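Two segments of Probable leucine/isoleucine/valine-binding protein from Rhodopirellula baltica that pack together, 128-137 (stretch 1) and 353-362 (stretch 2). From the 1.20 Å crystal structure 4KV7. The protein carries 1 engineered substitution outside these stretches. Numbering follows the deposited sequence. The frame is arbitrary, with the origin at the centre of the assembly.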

ATOM      1  N   VAL A 128      -0.687 -13.780  13.677  1.00 32.97           N
ATOM      2  CA  VAL A 128      -0.772 -12.342  13.438  1.00 28.54           C
ATOM      3  C   VAL A 128      -2.069 -11.741  13.984  1.00 26.97           C
ATOM      4  O   VAL A 128      -2.728 -10.940  13.321  1.00 23.38           O
ATOM      5  CB  VAL A 128      -0.574 -11.993  11.941  1.00 24.60           C
ATOM      6  CG1 VAL A 128       0.860 -12.260  11.523  1.00 28.44           C
ATOM      7  CG2 VAL A 128      -1.529 -12.781  11.068  1.00 26.23           C
ATOM      8  N   GLU A 129      -2.412 -12.115  15.213  1.00 22.63           N
ATOM      9  CA  GLU A 129      -3.647 -11.652  15.839  1.00 24.96           C
ATOM     10  C   GLU A 129      -3.713 -10.128  15.969  1.00 29.97           C
ATOM     11  O   GLU A 129      -4.795  -9.546  15.921  1.00 29.07           O
ATOM     12  CB  GLU A 129      -3.850 -12.321  17.208  1.00 29.06           C
ATOM     13  CG  GLU A 129      -3.056 -11.702  18.350  1.00 35.67           C
ATOM     14  CD  GLU A 129      -2.812 -12.660  19.507  1.00 40.16           C
ATOM     15  OE1 GLU A 129      -1.816 -13.411  19.453  1.00 41.09           O
ATOM     16  OE2 GLU A 129      -3.605 -12.654  20.474  1.00 43.58           O
ATOM     17  N   PHE A 130      -2.557  -9.488  16.119  1.00 16.58           N
ATOM     18  CA  PHE A 130      -2.496  -8.031  16.275  1.00 15.83           C
ATOM     19  C   PHE A 130      -2.382  -7.277  14.965  1.00 14.50           C
ATOM     20  O   PHE A 130      -2.377  -6.048  14.943  1.00 15.68           O
ATOM     21  CB  PHE A 130      -1.367  -7.638  17.222  1.00 17.72           C
ATOM     22  CG  PHE A 130      -1.657  -7.995  18.635  1.00 17.72           C
ATOM     23  CD1 PHE A 130      -2.497  -7.198  19.394  1.00 19.25           C
ATOM     24  CD2 PHE A 130      -1.126  -9.139  19.203  1.00 18.80           C
ATOM     25  CE1 PHE A 130      -2.797  -7.526  20.694  1.00 21.01           C
ATOM     26  CE2 PHE A 130      -1.425  -9.478  20.506  1.00 23.45           C
ATOM     27  CZ  PHE A 130      -2.264  -8.668  21.247  1.00 21.22           C
ATOM     28  N   VAL A 131      -2.324  -8.014  13.866  1.00 13.06           N
ATOM     29  CA  VAL A 131      -2.199  -7.401  12.554  1.00 12.71           C
ATOM     30  C   VAL A 131      -3.577  -7.233  11.918  1.00 12.44           C
ATOM     31  O   VAL A 131      -4.263  -8.224  11.608  1.00 14.92           O
ATOM     32  CB  VAL A 131      -1.281  -8.220  11.632  1.00 12.82           C
ATOM     33  CG1 VAL A 131      -1.171  -7.564  10.266  1.00 13.65           C
ATOM     34  CG2 VAL A 131       0.095  -8.381  12.260  1.00 15.17           C
ATOM     35  N   ILE A 132      -3.984  -5.981  11.728  1.00 10.44           N
ATOM     36  CA  ILE A 132      -5.301  -5.654  11.198  1.00 10.84           C
ATOM     37  C   ILE A 132      -5.108  -4.737  10.004  1.00 10.12           C
ATOM     38  O   ILE A 132      -4.415  -3.722  10.093  1.00 10.41           O
ATOM     39  CB  ILE A 132      -6.187  -4.993  12.263  1.00 12.20           C
ATOM     40  CG1 ILE A 132      -6.351  -5.945  13.453  1.00 14.95           C
ATOM     41  CG2 ILE A 132      -7.540  -4.621  11.683  1.00 15.18           C
ATOM     42  CD1 ILE A 132      -7.269  -5.434  14.545  1.00 19.53           C
ATOM     43  N   ASN A 133      -5.697  -5.127   8.879  1.00  9.82           N
ATOM     44  CA  ASN A 133      -5.441  -4.495   7.593  1.00  9.81           C
ATOM     45  C   ASN A 133      -6.655  -3.773   7.039  1.00  8.76           C
ATOM     46  O   ASN A 133      -7.787  -4.213   7.230  1.00 10.65           O
ATOM     47  CB  ASN A 133      -5.007  -5.561   6.585  1.00  9.80           C
ATOM     48  CG  ASN A 133      -3.827  -6.365   7.077  1.00  9.42           C
ATOM     49  OD1 ASN A 133      -2.736  -5.825   7.270  1.00 10.03           O
ATOM     50  ND2 ASN A 133      -4.030  -7.670   7.274  1.00 10.90           N
ATOM     51  N   TYR A 134      -6.404  -2.666   6.342  1.00  9.28           N
ATOM     52  CA  TYR A 134      -7.411  -2.032   5.497  1.00  9.63           C
ATOM     53  C   TYR A 134      -7.431  -2.646   4.087  1.00  8.79           C
ATOM     54  O   TYR A 134      -8.474  -3.068   3.595  1.00  9.80           O
ATOM     55  CB  TYR A 134      -7.208  -0.491   5.406  1.00  9.95           C
ATOM     56  CG  TYR A 134      -7.820   0.034   4.126  1.00  9.69           C
ATOM     57  CD1 TYR A 134      -9.197   0.056   3.962  1.00  9.89           C
ATOM     58  CD2 TYR A 134      -7.027   0.425   3.056  1.00  9.89           C
ATOM     59  CE1 TYR A 134      -9.778   0.456   2.765  1.00 10.78           C
ATOM     60  CE2 TYR A 134      -7.592   0.827   1.856  1.00  9.80           C
ATOM     61  CZ  TYR A 134      -8.969   0.839   1.715  1.00  9.82           C
ATOM     62  OH  TYR A 134      -9.565   1.221   0.527  1.00 10.12           O
ATOM     63  N   ARG A 135      -6.274  -2.662   3.436  1.00  8.39           N
ATOM     64  CA  ARG A 135      -6.204  -2.822   1.983  1.00  9.16           C
ATOM     65  C   ARG A 135      -6.308  -4.250   1.485  1.00  7.81           C
ATOM     66  O   ARG A 135      -5.934  -5.205   2.162  1.00  8.72           O
ATOM     67  CB  ARG A 135      -4.914  -2.204   1.437  1.00  8.82           C
ATOM     68  CG  ARG A 135      -3.640  -2.766   2.070  1.00  8.72           C
ATOM     69  CD  ARG A 135      -2.478  -2.895   1.087  1.00  8.76           C
ATOM     70  NE  ARG A 135      -1.997  -1.590   0.641  1.00  7.87           N
ATOM     71  CZ  ARG A 135      -1.172  -1.397  -0.377  1.00  7.96           C
ATOM     72  NH1 ARG A 135      -0.828  -0.164  -0.715  1.00  8.89           N
ATOM     73  NH2 ARG A 135      -0.696  -2.428  -1.064  1.00  9.17           N
ATOM     74  N   ALA A 136      -6.787  -4.369   0.250  1.00  8.47           N
ATOM     75  CA  ALA A 136      -6.729  -5.609  -0.505  1.00  8.98           C
ATOM     76  C   ALA A 136      -5.285  -6.084  -0.614  1.00  8.30           C
ATOM     77  O   ALA A 136      -4.335  -5.311  -0.431  1.00  9.04           O
ATOM     78  CB  ALA A 136      -7.318  -5.388  -1.893  1.00  9.41           C
ATOM     79  N   SER A 137      -5.127  -7.359  -0.931  1.00  8.51           N
ATOM     80  CA  SER A 137      -3.831  -8.019  -0.953  1.00  9.32           C
ATOM     81  C   SER A 137      -3.183  -8.045  -2.333  1.00  8.25           C
ATOM     82  O   SER A 137      -3.839  -7.794  -3.349  1.00  9.12           O
ATOM     83  CB  SER A 137      -4.005  -9.457  -0.483  1.00  9.11           C
ATOM     84  OG  SER A 137      -4.661 -10.193  -1.503  1.00  8.75           O
TER
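Stretch 2 (353-362) DHQASSKVWP

Stretch 2 runs parallel to stretch 1, largely in extended loop, with H354 beside I132, Q355 beside N133, A356 beside Y134 and S358 beside A136; it joins regular strand only at W361 and P362. A single beta bridge pairs N133 with Q355, their CA atoms 4.6 Å apart.

Backbone hydrogen bonds fix this register. N133 N donates to H354 O at 2.7 Å, and A356 N returns a bond to N133 O at 2.9 Å, so N133 is held through both its amide and its carbonyl. One step on, S357 N donates to Y134 O at 3.0 Å. N133 ND2 adds a weak bond to H354 O at 3.3 Å, a supplement an amide side chain can provide.

Side chains fill the flanks. The flat imidazole of H354 receives I132 CG1 over one face, 3.9 Å from the ring centroid, a CH-pi contact, while its edge meets E129 O, 3.1 Å from H354 CE1, a polarised carbon. The small A136 lets its CB approach K359 O to 3.5 Å and V360 CG2 to 4.1 Å. Y134 CE1 lies 3.8 Å from S357 CB.

Water completes the polar contacts: one molecule donates to both Y134 OH (3.0 Å) and S357 OG (2.8 Å), and another links A136 N, S357 OG and K359 O.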

ATOM      1  N   ASP A 353     -11.820 -11.513  11.028  1.00 15.21           N
ATOM      2  CA  ASP A 353     -11.780 -10.853   9.736  1.00 14.14           C
ATOM      3  C   ASP A 353     -10.892  -9.627   9.867  1.00 13.44           C
ATOM      4  O   ASP A 353     -11.331  -8.564  10.327  1.00 14.23           O
ATOM      5  CB  ASP A 353     -13.192 -10.457   9.295  1.00 18.32           C
ATOM      6  CG  ASP A 353     -13.214  -9.789   7.933  1.00 18.50           C
ATOM      7  OD1 ASP A 353     -12.144  -9.643   7.307  1.00 21.45           O
ATOM      8  OD2 ASP A 353     -14.311  -9.401   7.485  1.00 25.16           O
ATOM      9  N   HIS A 354      -9.639  -9.784   9.459  1.00 12.84           N
ATOM     10  CA  HIS A 354      -8.652  -8.736   9.669  1.00 12.42           C
ATOM     11  C   HIS A 354      -8.225  -8.006   8.401  1.00 11.92           C
ATOM     12  O   HIS A 354      -7.166  -7.378   8.372  1.00 12.54           O
ATOM     13  CB  HIS A 354      -7.438  -9.288  10.413  1.00 13.90           C
ATOM     14  CG  HIS A 354      -7.661  -9.445  11.882  1.00 15.60           C
ATOM     15  ND1 HIS A 354      -6.679  -9.900  12.735  1.00 17.30           N
ATOM     16  CD2 HIS A 354      -8.743  -9.189  12.655  1.00 18.04           C
ATOM     17  CE1 HIS A 354      -7.152  -9.934  13.968  1.00 19.59           C
ATOM     18  NE2 HIS A 354      -8.401  -9.504  13.948  1.00 20.37           N
ATOM     19  N   GLN A 355      -9.049  -8.057   7.366  1.00 10.96           N
ATOM     20  CA  GLN A 355      -8.804  -7.261   6.170  1.00 10.46           C
ATOM     21  C   GLN A 355     -10.100  -6.571   5.779  1.00 10.11           C
ATOM     22  O   GLN A 355     -11.092  -7.227   5.449  1.00 12.50           O
ATOM     23  CB  GLN A 355      -8.259  -8.108   5.020  1.00 10.64           C
ATOM     24  CG  GLN A 355      -7.884  -7.274   3.801  1.00 11.38           C
ATOM     25  CD  GLN A 355      -7.421  -8.129   2.653  1.00 10.39           C
ATOM     26  OE1 GLN A 355      -6.407  -8.833   2.761  1.00 11.16           O
ATOM     27  NE2 GLN A 355      -8.159  -8.100   1.557  1.00 10.56           N
ATOM     28  N   ALA A 356     -10.102  -5.247   5.832  1.00 10.82           N
ATOM     29  CA  ALA A 356     -11.344  -4.498   5.717  1.00 11.23           C
ATOM     30  C   ALA A 356     -11.931  -4.518   4.312  1.00 10.14           C
ATOM     31  O   ALA A 356     -13.150  -4.544   4.150  1.00 11.56           O
ATOM     32  CB  ALA A 356     -11.138  -3.072   6.184  1.00 10.97           C
ATOM     33  N   SER A 357     -11.054  -4.484   3.309  1.00 10.96           N
ATOM     34  CA  SER A 357     -11.433  -4.334   1.907  1.00 11.79           C
ATOM     35  C   SER A 357     -10.737  -5.376   1.040  1.00 10.25           C
ATOM     36  O   SER A 357      -9.561  -5.656   1.261  1.00 11.11           O
ATOM     37  CB  SER A 357     -11.019  -2.930   1.440  1.00 11.48           C
ATOM     38  OG  SER A 357     -11.139  -2.787   0.035  1.00 12.64           O
ATOM     39  N   SER A 358     -11.439  -5.922   0.048  1.00 10.93           N
ATOM     40  CA  SER A 358     -10.809  -6.731  -1.010  1.00 11.63           C
ATOM     41  C   SER A 358     -10.880  -6.023  -2.358  1.00 11.27           C
ATOM     42  O   SER A 358     -10.545  -6.603  -3.386  1.00 11.86           O
ATOM     43  CB  SER A 358     -11.454  -8.118  -1.128  1.00 12.90           C
ATOM     44  OG  SER A 358     -11.060  -8.973  -0.067  1.00 15.01           O
ATOM     45  N   LYS A 359     -11.310  -4.765  -2.360  1.00 11.05           N
ATOM     46  CA  LYS A 359     -11.559  -4.073  -3.613  1.00 11.55           C
ATOM     47  C   LYS A 359     -10.267  -3.600  -4.268  1.00 11.06           C
ATOM     48  O   LYS A 359      -9.358  -3.085  -3.607  1.00 10.52           O
ATOM     49  CB  LYS A 359     -12.506  -2.901  -3.390  1.00 14.87           C
ATOM     50  CG  LYS A 359     -13.119  -2.334  -4.658  1.00 20.12           C
ATOM     51  CD  LYS A 359     -14.500  -1.757  -4.372  1.00 22.04           C
ATOM     52  CE  LYS A 359     -15.069  -1.029  -5.572  1.00 26.76           C
ATOM     53  NZ  LYS A 359     -16.339  -0.327  -5.214  1.00 30.39           N
ATOM     54  N   VAL A 360     -10.202  -3.791  -5.578  1.00 11.81           N
ATOM     55  CA  VAL A 360      -9.057  -3.388  -6.381  1.00 12.06           C
ATOM     56  C   VAL A 360      -9.576  -2.432  -7.447  1.00 13.08           C
ATOM     57  O   VAL A 360     -10.511  -2.770  -8.188  1.00 13.93           O
ATOM     58  CB  VAL A 360      -8.387  -4.614  -7.027  1.00 12.35           C
ATOM     59  CG1 VAL A 360      -7.302  -4.191  -8.011  1.00 13.68           C
ATOM     60  CG2 VAL A 360      -7.830  -5.547  -5.946  1.00 13.73           C
ATOM     61  N   TRP A 361      -8.988  -1.238  -7.511  1.00 11.37           N
ATOM     62  CA  TRP A 361      -9.390  -0.205  -8.452  1.00 10.57           C
ATOM     63  C   TRP A 361      -8.292   0.003  -9.474  1.00 10.69           C
ATOM     64  O   TRP A 361      -7.298   0.667  -9.177  1.00 12.38           O
ATOM     65  CB  TRP A 361      -9.569   1.120  -7.725  1.00 12.39           C
ATOM     66  CG  TRP A 361     -10.838   1.320  -6.952  1.00 14.14           C
ATOM     67  CD1 TRP A 361     -11.997   1.883  -7.411  1.00 16.26           C
ATOM     68  CD2 TRP A 361     -11.062   1.028  -5.566  1.00 13.08           C
ATOM     69  NE1 TRP A 361     -12.923   1.949  -6.405  1.00 16.48           N
ATOM     70  CE2 TRP A 361     -12.375   1.428  -5.259  1.00 15.30           C
ATOM     71  CE3 TRP A 361     -10.279   0.456  -4.556  1.00 12.19           C
ATOM     72  CZ2 TRP A 361     -12.918   1.287  -3.990  1.00 16.57           C
ATOM     73  CZ3 TRP A 361     -10.816   0.323  -3.298  1.00 14.09           C
ATOM     74  CH2 TRP A 361     -12.124   0.732  -3.021  1.00 15.34           C
ATOM     75  N   PRO A 362      -8.436  -0.563 -10.680  1.00 12.13           N
ATOM     76  CA  PRO A 362      -7.393  -0.333 -11.687  1.00 12.88           C
ATOM     77  C   PRO A 362      -7.459   1.081 -12.254  1.00 11.43           C
ATOM     78  O   PRO A 362      -8.542   1.649 -12.396  1.00 12.03           O
ATOM     79  CB  PRO A 362      -7.711  -1.359 -12.777  1.00 16.63           C
ATOM     80  CG  PRO A 362      -9.148  -1.658 -12.611  1.00 17.57           C
ATOM     81  CD  PRO A 362      -9.502  -1.454 -11.163  1.00 13.70           C
TER
HETATM   82  O   HOH W   1      -4.910 -12.702  12.583  1.00 42.77           O
HETATM   83  O   HOH W   2     -12.207  -0.168   0.075  1.00 19.27           O
HETATM   84  O   HOH W   3      -8.685  -2.280  -1.074  1.00  9.96           O